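Local structure of putative methylase (Clostridium difficile, 3LDU) at residues Ile306-Tyr311 with Tyr341-Tyr346; Glu347-Glu352 with Asn371-Pro376. The protein probably methylates guanine in ribosomal RNA and binds GTP. All blocks are in the same frame, centred on the assembly; numbering follows the deposited sequence.

Contact 1. Residues Ile306-Tyr311 with Tyr341-Tyr346; sequences ITNPPY and YLITSY. With GTP (guanosine-5'-triphosphate), chain B.
The ends of strands 304-307 and 339-344 run side by side in parallel, and two backbone hydrogen bonds join them. T307 N donates to Y341 O at 3.0 Å, and I343 N donates to T307 O at 3.1 Å. Both donors lie nearly along the C=O axis of the acceptor. T307 thus bonds twice to the same neighbouring strand, at Y341 and I343, either side of L342. Beyond T307 this pairing stops. P309 has no N-H to offer; its CD sits 3.2 Å from I343 O, a buried carbonyl with no hydrogen-bond partner in the model. S345 N is likewise buried without a partner. It lies over one face of the Y311 ring, 3.8 Å above the plane and toward the rim. Y311 CG is anti to the carbonyl carbon (chi1 -61°), and the ring slides past T344. Y311 CB is 3.3 Å from S345 OG.

The side-chain hydroxyls are better served. T307 OG1, anti to the backbone N (chi1 -168°), bonds to D201. This leaves T307 CG2 beside L342 CG at 3.7 Å. T344 OG1 accepts from Y346 N at 3.1 Å, an almost straight bond (170°) that makes an ST turn, and also bonds to Y325 OH. S345 OG bonds to E313. One water donates to both S345 OG and Y311 O, linking the two segments where they leave the sheet.

N308 O is 3.1 Å from GTP C5'. P310 CD lies near C5' and O5', P310 CG near base atom C8. N308, P309, P310 and Y311 form the NPPY motif of N-directed methyltransferases of the Rossmann-like fold, within the beta-alpha-beta unit 304-307, 315-333, 339-344.

Contact 2. Residues Glu347-Glu352 with Asn371-Pro376; sequences EDFEYE and NFFQYP
This contact belongs to the aromatic layer between the short helix 349-353 and one face of the methyltransferase-domain sheet. N371, F373 and Y375 alternate along strand 368-375 and all point to the helix; F349 and E350 in its first turn meet them. F349 CG is anti to the backbone N (chi1 170°), which carries the ring across F373. F349 CD2 stands over one face of the F373 ring, toward its rim, 3.6 Å from F373 CD2. The planes are 34° apart, so the pair is oblique. Farther out, F349 and Y375 meet tip to tip. Y375 OH lies at the edge of the F349 ring, 3.5 Å from F349 CE2.

E350 brings its aliphatic part across both aromatics. E350 CG is 3.5 Å from Y375 OH and also touches F373 CD1. E350 OE1 reaches the F373 ring edge, 3.6 Å from F373 CE1. The polar ends are held elsewhere: E350 OE2 by A357 N, and Y375 OH by Q355 O. The contact rests mainly on the F349, F373 and Y375 rings and the E350 chain.

F349 also stacks on F353 of its own helix and meets Y325 of helix 315-333 edge-to-face. It touches L342 and T344 of strand 339-344 as well. The helix thus lies against two neighbouring antiparallel strands, with helix 315-333 beside it.

How the contacts relate
The two contacts share one sheet and lie in series along the chain, their centres 8 Å apart. Strand 339-344 belongs to contact 1. It lies between strand 304-307, its parallel partner there, and strand 368-375, the antiparallel strand of contact 2. The second pairing probably includes hydrogen bonds from F373 N to L342 O (2.8 Å) and from N371 N to T344 O (2.9 Å). Side chains also meet directly: Y341 CB is 3.3 Å from F372 CZ. Residues 341-346 run on into 347-352, so contact 2 follows at once. Contact 1 borders the nucleotide. In contact 2 the side chain of F349 is about 12 Å from the bound GTP.

Contact 1. Residues Ile306-Tyr311 with Tyr341-Tyr346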
loop_
_atom_site.group_PDB
_atom_site.type_symbol
_atom_site.label_atom_id
_atom_site.label_comp_id
_atom_site.label_asym_id
_atom_site.label_seq_id
_atom_site.Cartn_x
_atom_site.Cartn_y
_atom_site.Cartn_z
ATOM N N ILE A 306 12.532 -3.757 -13.456
ATOM C CA ILE A 306 12.204 -3.276 -12.113
ATOM C C ILE A 306 12.378 -4.470 -11.216
ATOM O O ILE A 306 11.777 -5.526 -11.464
ATOM C CB ILE A 306 10.747 -2.770 -12.018
ATOM C CG1 ILE A 306 10.507 -1.639 -13.023
ATOM C CG2 ILE A 306 10.449 -2.262 -10.605
ATOM C CD1 ILE A 306 9.034 -1.218 -13.110
ATOM N N THR A 307 13.217 -4.345 -10.195
ATOM C CA THR A 307 13.576 -5.532 -9.431
ATOM C C THR A 307 14.015 -5.247 -7.995
ATOM O O THR A 307 14.445 -4.137 -7.666
ATOM C CB THR A 307 14.709 -6.323 -10.163
ATOM O OG1 THR A 307 14.856 -7.614 -9.573
ATOM C CG2 THR A 307 16.035 -5.555 -10.107
ATOM N N ASN A 308 13.915 -6.287 -7.165
ATOM C CA ASN A 308 14.194 -6.230 -5.735
ATOM C C ASN A 308 15.234 -7.320 -5.420
ATOM O O ASN A 308 14.880 -8.456 -5.091
ATOM C CB ASN A 308 12.843 -6.444 -5.004
ATOM C CG ASN A 308 12.964 -6.590 -3.502
ATOM O OD1 ASN A 308 12.322 -7.465 -2.901
ATOM N ND2 ASN A 308 13.718 -5.717 -2.880
ATOM N N PRO A 309 16.533 -7.005 -5.601
ATOM C CA PRO A 309 17.580 -8.027 -5.411
ATOM C C PRO A 309 17.789 -8.337 -3.930
ATOM O O PRO A 309 17.278 -7.606 -3.085
ATOM C CB PRO A 309 18.841 -7.340 -5.966
ATOM C CG PRO A 309 18.565 -5.862 -5.775
ATOM C CD PRO A 309 17.088 -5.721 -6.073
ATOM N N PRO A 310 18.554 -9.392 -3.619
ATOM C CA PRO A 310 18.975 -9.613 -2.228
ATOM C C PRO A 310 19.677 -8.354 -1.699
ATOM O O PRO A 310 20.344 -7.680 -2.478
ATOM C CB PRO A 310 19.981 -10.760 -2.342
ATOM C CG PRO A 310 19.727 -11.395 -3.676
ATOM C CD PRO A 310 19.196 -10.321 -4.564
ATOM N N TYR A 311 19.529 -8.049 -0.411
ATOM C CA TYR A 311 20.098 -6.827 0.169
ATOM C C TYR A 311 21.484 -7.017 0.781
ATOM O O TYR A 311 22.203 -6.040 1.026
ATOM C CB TYR A 311 19.190 -6.273 1.267
ATOM C CG TYR A 311 17.790 -5.880 0.826
ATOM C CD1 TYR A 311 16.797 -5.611 1.772
ATOM C CD2 TYR A 311 17.467 -5.758 -0.518
ATOM C CE1 TYR A 311 15.507 -5.237 1.387
ATOM C CE2 TYR A 311 16.179 -5.379 -0.919
ATOM C CZ TYR A 311 15.202 -5.134 0.038
ATOM O OH TYR A 311 13.940 -4.759 -0.363
ATOM N N TYR A 341 15.602 -0.238 -12.685
ATOM C CA TYR A 341 15.255 0.335 -11.388
ATOM C C TYR A 341 15.423 -0.766 -10.356
ATOM O O TYR A 341 14.898 -1.862 -10.533
ATOM C CB TYR A 341 13.800 0.814 -11.414
ATOM C CG TYR A 341 13.528 1.839 -12.501
ATOM C CD1 TYR A 341 13.574 3.204 -12.227
ATOM C CD2 TYR A 341 13.257 1.438 -13.816
ATOM C CE1 TYR A 341 13.329 4.151 -13.220
ATOM C CE2 TYR A 341 13.025 2.383 -14.820
ATOM C CZ TYR A 341 13.057 3.735 -14.511
ATOM O OH TYR A 341 12.834 4.691 -15.493
ATOM N N LEU A 342 16.180 -0.496 -9.302
ATOM C CA LEU A 342 16.483 -1.532 -8.322
ATOM C C LEU A 342 16.288 -0.993 -6.925
ATOM O O LEU A 342 16.735 0.115 -6.610
ATOM C CB LEU A 342 17.947 -1.983 -8.468
ATOM C CG LEU A 342 18.334 -2.668 -9.779
ATOM C CD1 LEU A 342 18.879 -1.625 -10.744
ATOM C CD2 LEU A 342 19.367 -3.767 -9.555
ATOM N N ILE A 343 15.619 -1.772 -6.086
ATOM C CA ILE A 343 15.446 -1.384 -4.691
ATOM C C ILE A 343 16.331 -2.243 -3.787
ATOM O O ILE A 343 16.357 -3.469 -3.906
ATOM C CB ILE A 343 13.950 -1.462 -4.258
ATOM C CG1 ILE A 343 13.826 -1.086 -2.781
ATOM C CG2 ILE A 343 13.354 -2.846 -4.552
ATOM C CD1 ILE A 343 12.381 -0.748 -2.330
ATOM N N THR A 344 17.108 -1.602 -2.927
ATOM C CA THR A 344 17.949 -2.338 -1.996
ATOM C C THR A 344 18.310 -1.480 -0.803
ATOM O O THR A 344 18.359 -0.253 -0.909
ATOM C CB THR A 344 19.246 -2.877 -2.655
ATOM O OG1 THR A 344 20.022 -3.553 -1.658
ATOM C CG2 THR A 344 20.073 -1.745 -3.249
ATOM N N SER A 345 18.580 -2.127 0.326
ATOM C CA SER A 345 19.005 -1.411 1.523
ATOM C C SER A 345 20.521 -1.289 1.585
ATOM O O SER A 345 21.065 -0.663 2.502
ATOM C CB SER A 345 18.498 -2.114 2.781
ATOM O OG SER A 345 19.095 -3.392 2.922
ATOM N N TYR A 346 21.205 -1.887 0.612
ATOM C CA TYR A 346 22.661 -1.791 0.544
ATOM C C TYR A 346 23.066 -0.354 0.190
ATOM O O TYR A 346 22.867 0.101 -0.935
ATOM C CB TYR A 346 23.226 -2.801 -0.462
ATOM C CG TYR A 346 24.736 -2.929 -0.384
ATOM C CD1 TYR A 346 25.330 -3.765 0.552
ATOM C CD2 TYR A 346 25.556 -2.204 -1.232
ATOM C CE1 TYR A 346 26.704 -3.877 0.641
ATOM C CE2 TYR A 346 26.933 -2.312 -1.155
ATOM C CZ TYR A 346 27.500 -3.149 -0.213
ATOM O OH TYR A 346 28.869 -3.273 -0.118
HETATM P PG GTP B . 9.080 -10.497 -4.267
HETATM O O1G GTP B . 8.994 -10.206 -5.750
HETATM O O2G GTP B . 8.117 -9.591 -3.548
HETATM O O3G GTP B . 8.674 -11.920 -3.965
HETATM O O3B GTP B . 10.601 -10.220 -3.783
HETATM P PB GTP B . 11.564 -11.458 -3.397
HETATM O O1B GTP B . 11.561 -11.592 -1.893
HETATM O O2B GTP B . 11.076 -12.742 -4.012
HETATM O O3A GTP B . 13.077 -11.146 -3.874
HETATM P PA GTP B . 14.239 -11.475 -2.793
HETATM O O1A GTP B . 13.968 -12.843 -2.204
HETATM O O2A GTP B . 14.262 -10.436 -1.697
HETATM O "O5'" GTP B . 15.642 -11.555 -3.568
HETATM C "C5'" GTP B . 15.580 -11.477 -4.957
HETATM C "C4'" GTP B . 15.437 -12.891 -5.506
HETATM O "O4'" GTP B . 16.517 -13.060 -6.382
HETATM C "C3'" GTP B . 15.528 -14.046 -4.506
HETATM O "O3'" GTP B . 14.334 -14.793 -4.605
HETATM C "C2'" GTP B . 16.701 -14.911 -4.960
HETATM O "O2'" GTP B . 16.369 -16.281 -5.074
HETATM C "C1'" GTP B . 16.938 -14.400 -6.360
HETATM N N9 GTP B . 18.329 -14.406 -6.827
HETATM C C8 GTP B . 19.516 -14.322 -6.148
HETATM N N7 GTP B . 20.514 -14.351 -7.073
HETATM C C5 GTP B . 19.967 -14.459 -8.311
HETATM C C6 GTP B . 20.510 -14.531 -9.589
HETATM O O6 GTP B . 21.737 -14.505 -9.771
HETATM N N1 GTP B . 19.646 -14.631 -10.660
HETATM C C2 GTP B . 18.275 -14.660 -10.475
HETATM N N2 GTP B . 17.490 -14.742 -11.537
HETATM N N3 GTP B . 17.721 -14.599 -9.199
HETATM C C4 GTP B . 18.583 -14.493 -8.156
HETATM O O HOH W 1 22.075 -4.189 3.013
#

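Contact 2. Residues Glu347-Glu352 with Asn371-Pro376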
loop_
_atom_site.group_PDB
_atom_site.type_symbol
_atom_site.label_atom_id
_atom_site.label_comp_id
_atom_site.label_asym_id
_atom_site.label_seq_id
_atom_site.Cartn_x
_atom_site.Cartn_y
_atom_site.Cartn_z
ATOM N N GLU A 347 23.620 0.359 1.165
ATOM C CA GLU A 347 23.903 1.789 1.011
ATOM C C GLU A 347 24.793 2.122 -0.189
ATOM O O GLU A 347 24.495 3.032 -0.963
ATOM C CB GLU A 347 24.525 2.355 2.291
ATOM C CG GLU A 347 23.527 2.601 3.414
ATOM C CD GLU A 347 22.728 3.879 3.222
ATOM O OE1 GLU A 347 23.342 4.967 3.231
ATOM O OE2 GLU A 347 21.489 3.796 3.076
ATOM N N ASP A 348 25.878 1.371 -0.339
ATOM C CA ASP A 348 26.868 1.650 -1.371
ATOM C C ASP A 348 26.586 0.899 -2.674
ATOM O O ASP A 348 27.515 0.463 -3.367
ATOM C CB ASP A 348 28.256 1.283 -0.859
ATOM C CG ASP A 348 29.356 2.063 -1.544
ATOM O OD1 ASP A 348 29.107 3.230 -1.920
ATOM O OD2 ASP A 348 30.465 1.513 -1.701
ATOM N N PHE A 349 25.304 0.761 -3.002
ATOM C CA PHE A 349 24.879 0.026 -4.186
ATOM C C PHE A 349 25.488 0.572 -5.475
ATOM O O PHE A 349 26.034 -0.182 -6.269
ATOM C CB PHE A 349 23.344 0.004 -4.305
ATOM C CG PHE A 349 22.866 -0.521 -5.622
ATOM C CD1 PHE A 349 22.820 -1.890 -5.867
ATOM C CD2 PHE A 349 22.511 0.348 -6.636
ATOM C CE1 PHE A 349 22.397 -2.377 -7.093
ATOM C CE2 PHE A 349 22.097 -0.133 -7.865
ATOM C CZ PHE A 349 22.038 -1.496 -8.093
ATOM N N GLU A 350 25.410 1.886 -5.669
ATOM C CA GLU A 350 25.875 2.493 -6.912
ATOM C C GLU A 350 27.335 2.171 -7.177
ATOM O O GLU A 350 27.725 1.928 -8.317
ATOM C CB GLU A 350 25.650 4.005 -6.890
ATOM C CG GLU A 350 24.177 4.381 -6.974
ATOM C CD GLU A 350 23.929 5.815 -6.571
ATOM O OE1 GLU A 350 24.079 6.112 -5.369
ATOM O OE2 GLU A 350 23.583 6.636 -7.450
ATOM N N TYR A 351 28.134 2.148 -6.117
ATOM C CA TYR A 351 29.551 1.831 -6.266
ATOM C C TYR A 351 29.786 0.409 -6.791
ATOM O O TYR A 351 30.590 0.197 -7.707
ATOM C CB TYR A 351 30.304 2.067 -4.956
ATOM C CG TYR A 351 31.774 1.743 -5.072
ATOM C CD1 TYR A 351 32.645 2.614 -5.713
ATOM C CD2 TYR A 351 32.286 0.559 -4.559
ATOM C CE1 TYR A 351 33.994 2.314 -5.828
ATOM C CE2 TYR A 351 33.627 0.251 -4.671
ATOM C CZ TYR A 351 34.477 1.132 -5.306
ATOM O OH TYR A 351 35.818 0.831 -5.423
ATOM N N GLU A 352 29.084 -0.573 -6.236
ATOM C CA GLU A 352 29.293 -1.957 -6.660
ATOM C C GLU A 352 28.627 -2.243 -8.011
ATOM O O GLU A 352 29.159 -2.996 -8.843
ATOM C CB GLU A 352 28.790 -2.927 -5.591
ATOM C CG GLU A 352 29.383 -2.687 -4.214
ATOM C CD GLU A 352 30.873 -2.985 -4.150
ATOM O OE1 GLU A 352 31.410 -3.594 -5.104
ATOM O OE2 GLU A 352 31.509 -2.612 -3.139
ATOM N N ASN A 371 16.547 1.980 -0.497
ATOM C CA ASN A 371 16.572 3.045 -1.499
ATOM C C ASN A 371 16.179 2.494 -2.857
ATOM O O ASN A 371 16.494 1.357 -3.176
ATOM C CB ASN A 371 17.956 3.676 -1.599
ATOM C CG ASN A 371 18.305 4.505 -0.389
ATOM O OD1 ASN A 371 17.763 5.596 -0.191
ATOM N ND2 ASN A 371 19.216 3.995 0.432
ATOM N N PHE A 372 15.480 3.297 -3.648
ATOM C CA PHE A 372 15.095 2.900 -4.999
ATOM C C PHE A 372 16.017 3.666 -5.940
ATOM O O PHE A 372 15.933 4.888 -6.025
ATOM C CB PHE A 372 13.638 3.294 -5.244
ATOM C CG PHE A 372 13.046 2.741 -6.519
ATOM C CD1 PHE A 372 13.256 1.420 -6.900
ATOM C CD2 PHE A 372 12.254 3.545 -7.322
ATOM C CE1 PHE A 372 12.683 0.912 -8.062
ATOM C CE2 PHE A 372 11.683 3.052 -8.484
ATOM C CZ PHE A 372 11.892 1.735 -8.853
ATOM N N PHE A 373 16.914 2.944 -6.608
ATOM C CA PHE A 373 17.883 3.536 -7.535
ATOM C C PHE A 373 17.345 3.483 -8.962
ATOM O O PHE A 373 17.071 2.410 -9.488
ATOM C CB PHE A 373 19.179 2.759 -7.460
ATOM C CG PHE A 373 19.846 2.814 -6.121
ATOM C CD1 PHE A 373 20.724 3.841 -5.814
ATOM C CD2 PHE A 373 19.602 1.836 -5.172
ATOM C CE1 PHE A 373 21.350 3.895 -4.579
ATOM C CE2 PHE A 373 20.228 1.876 -3.937
ATOM C CZ PHE A 373 21.105 2.907 -3.643
ATOM N N GLN A 374 17.223 4.641 -9.596
ATOM C CA GLN A 374 16.513 4.740 -10.869
ATOM C C GLN A 374 17.506 5.044 -11.979
ATOM O O GLN A 374 18.275 5.994 -11.873
ATOM C CB GLN A 374 15.478 5.864 -10.786
ATOM C CG GLN A 374 14.496 5.630 -9.656
ATOM C CD GLN A 374 13.516 6.772 -9.442
ATOM O OE1 GLN A 374 12.967 6.921 -8.352
ATOM N NE2 GLN A 374 13.285 7.573 -10.476
ATOM N N TYR A 375 17.470 4.241 -13.038
ATOM C CA TYR A 375 18.393 4.388 -14.168
ATOM C C TYR A 375 17.637 4.417 -15.494
ATOM O O TYR A 375 17.686 3.445 -16.253
ATOM C CB TYR A 375 19.377 3.231 -14.208
ATOM C CG TYR A 375 20.295 3.105 -13.021
ATOM C CD1 TYR A 375 21.569 3.667 -13.045
ATOM C CD2 TYR A 375 19.904 2.407 -11.881
ATOM C CE1 TYR A 375 22.428 3.540 -11.962
ATOM C CE2 TYR A 375 20.754 2.279 -10.786
ATOM C CZ TYR A 375 22.016 2.852 -10.833
ATOM O OH TYR A 375 22.869 2.730 -9.757
ATOM N N PRO A 376 16.934 5.524 -15.779
ATOM C CA PRO A 376 16.273 5.651 -17.082
ATOM C C PRO A 376 17.307 5.630 -18.192
ATOM O O PRO A 376 18.424 6.118 -17.990
ATOM C CB PRO A 376 15.594 7.028 -17.008
ATOM C CG PRO A 376 16.296 7.751 -15.880
ATOM C CD PRO A 376 16.646 6.672 -14.900
#